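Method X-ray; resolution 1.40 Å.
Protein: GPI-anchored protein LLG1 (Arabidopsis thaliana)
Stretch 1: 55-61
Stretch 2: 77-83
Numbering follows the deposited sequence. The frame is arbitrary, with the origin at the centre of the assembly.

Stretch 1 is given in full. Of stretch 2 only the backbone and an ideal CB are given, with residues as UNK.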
# COMPACT_ATOMS: atom_id res chain seq x y z
N ALA A 55 1.83 -5.09 6.93
CA ALA A 55 2.81 -4.01 6.83
C ALA A 55 2.34 -2.94 5.86
O ALA A 55 2.54 -1.74 6.10
CB ALA A 55 4.15 -4.59 6.37
N PHE A 56 1.73 -3.36 4.76
CA PHE A 56 1.17 -2.42 3.80
C PHE A 56 0.06 -1.57 4.42
O PHE A 56 0.03 -0.34 4.23
CB PHE A 56 0.67 -3.20 2.59
CG PHE A 56 -0.19 -2.41 1.66
CD1 PHE A 56 0.33 -1.35 0.94
CD2 PHE A 56 -1.53 -2.73 1.49
CE1 PHE A 56 -0.46 -0.63 0.08
CE2 PHE A 56 -2.32 -2.01 0.62
CZ PHE A 56 -1.78 -0.94 -0.08
N LYS A 57 -0.86 -2.20 5.16
CA LYS A 57 -1.90 -1.45 5.86
C LYS A 57 -1.30 -0.52 6.89
O LYS A 57 -1.70 0.65 6.99
CB LYS A 57 -2.88 -2.42 6.53
CG LYS A 57 -3.85 -3.04 5.53
CD LYS A 57 -4.81 -4.05 6.14
CE LYS A 57 -5.74 -4.59 5.06
NZ LYS A 57 -6.82 -5.47 5.62
N ASP A 58 -0.29 -0.99 7.63
CA ASP A 58 0.36 -0.13 8.62
C ASP A 58 0.99 1.10 7.95
O ASP A 58 0.97 2.20 8.52
CB ASP A 58 1.39 -0.92 9.43
CG ASP A 58 0.74 -1.81 10.48
OD1 ASP A 58 -0.41 -1.54 10.88
OD2 ASP A 58 1.40 -2.77 10.93
N PHE A 59 1.53 0.93 6.74
CA PHE A 59 2.12 2.03 6.00
C PHE A 59 1.06 2.96 5.43
O PHE A 59 1.20 4.19 5.49
CB PHE A 59 2.97 1.48 4.85
CG PHE A 59 3.56 2.57 3.96
CD1 PHE A 59 4.80 3.12 4.27
CD2 PHE A 59 2.87 3.04 2.85
CE1 PHE A 59 5.34 4.13 3.47
CE2 PHE A 59 3.41 4.05 2.04
CZ PHE A 59 4.63 4.60 2.36
N ALA A 60 -0.00 2.39 4.86
CA ALA A 60 -0.88 3.10 3.94
C ALA A 60 -2.16 3.58 4.59
O ALA A 60 -2.69 4.62 4.19
CB ALA A 60 -1.23 2.21 2.74
N CYS A 61 -2.66 2.87 5.59
CA CYS A 61 -3.91 3.27 6.23
C CYS A 61 -3.92 4.68 6.80
O CYS A 61 -5.00 5.30 6.80
CB CYS A 61 -4.32 2.23 7.29
SG CYS A 61 -4.90 0.69 6.56
N UNK A 77 0.62 6.90 -7.39
CA UNK A 77 1.95 7.33 -6.96
C UNK A 77 2.47 6.45 -5.82
O UNK A 77 3.63 6.02 -5.84
CB UNK A 77 1.92 8.80 -6.52
N UNK A 78 1.64 6.17 -4.82
CA UNK A 78 2.08 5.34 -3.71
C UNK A 78 2.51 3.96 -4.18
O UNK A 78 3.58 3.47 -3.80
CB UNK A 78 0.97 5.21 -2.67
N UNK A 79 1.67 3.31 -4.98
CA UNK A 79 2.03 1.98 -5.46
C UNK A 79 3.30 2.01 -6.31
O UNK A 79 4.14 1.10 -6.23
CB UNK A 79 0.88 1.38 -6.27
N UNK A 80 3.50 3.08 -7.09
CA UNK A 80 4.70 3.16 -7.91
C UNK A 80 5.95 3.18 -7.04
O UNK A 80 6.94 2.51 -7.35
CB UNK A 80 4.66 4.40 -8.80
N UNK A 81 5.91 3.88 -5.90
CA UNK A 81 7.09 3.95 -5.04
C UNK A 81 7.24 2.72 -4.17
O UNK A 81 8.37 2.25 -3.95
CB UNK A 81 7.03 5.20 -4.16
N UNK A 82 6.14 2.15 -3.66
CA UNK A 82 6.25 0.88 -2.95
C UNK A 82 6.95 -0.14 -3.83
O UNK A 82 7.91 -0.80 -3.40
CB UNK A 82 4.87 0.37 -2.53
N UNK A 83 6.51 -0.25 -5.07
CA UNK A 83 7.00 -1.31 -5.93
C UNK A 83 8.43 -1.02 -6.38
O UNK A 83 9.22 -1.96 -6.54
CB UNK A 83 6.08 -1.48 -7.14

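Two helices approach each other at a wide angle: their axes come no closer than 12.8 Å and their directions differ by 130°. A gap that broad has to be filled by long side chains, and stretch 1 offers it a greasy surface, with the rings of Phe 56 and Phe 59 and the methyl of Ala 60. No charge or free polar group of stretch 1 reaches this way, so the rule for the facing positions is apolar and long enough.

Position 77 has helical backbone angles, and its CA-to-CB bond lies out of reach of stretch 1, which sets no limit here; many residues, polar ones included, are compatible with it. It is Thr 77, whose OG1 is hydrogen-bonded elsewhere in the structure.

At position 78 the CA-to-CB bond points toward stretch 1, yet the ideal CB still stands 5.4 Å from Phe 59 CE2, and the CA of Ala 60 is 8.5 Å from the CA of 78. Because Ala 60 offers only a methyl, a partner must cross most of the distance itself. Leu, Ile or Met could all be considered; an unbranched, flexible chain could reach the two rings and the methyl in turn. The residue is Met 78. Its first two torsions are t, extending the chain across the gap, and chi3 is p, which brings the terminal methyl near the edge of the Phe 56 ring. Met 78 SD lies 3.8 Å from Ala 60 CB and 4.1 Å from Phe 59 CE2, near the plane of the Phe 59 ring, a sulfur-aromatic contact at the edge. Beyond it, Met 78 CE sits 3.9 Å from Phe 56 CE1. One chain thus touches all three contacting residues of stretch 1.

At position 79 the CA-to-CB bond points sideways, and nothing of stretch 1 lies within 5.5 Å of the ideal CB. A short side chain would leave the tip of Phe 56 untouched from here; a long apolar or aromatic one could swing back to it. Phe 79 does so with chi1 m, bringing its CE1 to 3.7 Å from Phe 56 CZ. The rings meet rim to rim, centroids 5.7 Å apart and planes at 28°, neither covering the other's face.

Position 80 is out of reach, so stretch 1 restricts neither size nor polarity. Ser 80 turns back on its own helix, its OG donating to Thr 77 O at 2.7 Å.

Position 81 is also out of reach and free; Tyr 81 makes no contact with stretch 1.

Position 82, one helical turn after 78, points toward stretch 1 again. Nothing there lies within 5.5 Å of the ideal CB, and the apolar target is the Phe 56 ring edge, so a medium-to-long apolar chain is needed: Leu, Ile or Met. Ile 82, with chi1 m and chi2 t, extends its CD1 to 3.8 Å from Phe 56 CE1, at the ring edge, where Met 78 CE also lies.

Position 83 is out of reach. Asn 83 continues the helix, its N bonding to Phe 79 O at 3.0 Å.

Stretch 2 (77-83) TMFSYIN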
# COMPACT_ATOMS: atom_id res chain seq x y z
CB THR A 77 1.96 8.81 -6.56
OG1 THR A 77 1.59 9.62 -7.69
CG2 THR A 77 3.36 9.22 -6.11
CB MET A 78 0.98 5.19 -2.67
CG MET A 78 1.43 4.28 -1.55
SD MET A 78 0.12 3.86 -0.38
CE MET A 78 -0.98 2.89 -1.40
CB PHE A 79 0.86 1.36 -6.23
CG PHE A 79 -0.24 0.84 -5.34
CD1 PHE A 79 0.01 -0.22 -4.48
CD2 PHE A 79 -1.52 1.37 -5.40
CE1 PHE A 79 -1.00 -0.74 -3.67
CE2 PHE A 79 -2.54 0.87 -4.58
CZ PHE A 79 -2.28 -0.19 -3.72
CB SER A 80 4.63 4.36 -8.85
OG SER A 80 4.91 5.56 -8.18
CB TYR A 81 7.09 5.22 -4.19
CG TYR A 81 7.53 6.42 -4.98
CD1 TYR A 81 8.83 6.50 -5.47
CD2 TYR A 81 6.64 7.45 -5.28
CE1 TYR A 81 9.23 7.58 -6.23
CE2 TYR A 81 7.05 8.53 -6.05
CZ TYR A 81 8.34 8.59 -6.51
OH TYR A 81 8.77 9.66 -7.26
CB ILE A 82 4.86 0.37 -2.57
CG1 ILE A 82 4.24 1.27 -1.51
CG2 ILE A 82 4.95 -1.09 -2.13
CD1 ILE A 82 2.80 0.89 -1.17
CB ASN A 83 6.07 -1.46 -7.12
CG ASN A 83 4.67 -1.89 -6.71
OD1 ASN A 83 4.46 -2.39 -5.60
ND2 ASN A 83 3.71 -1.69 -7.60
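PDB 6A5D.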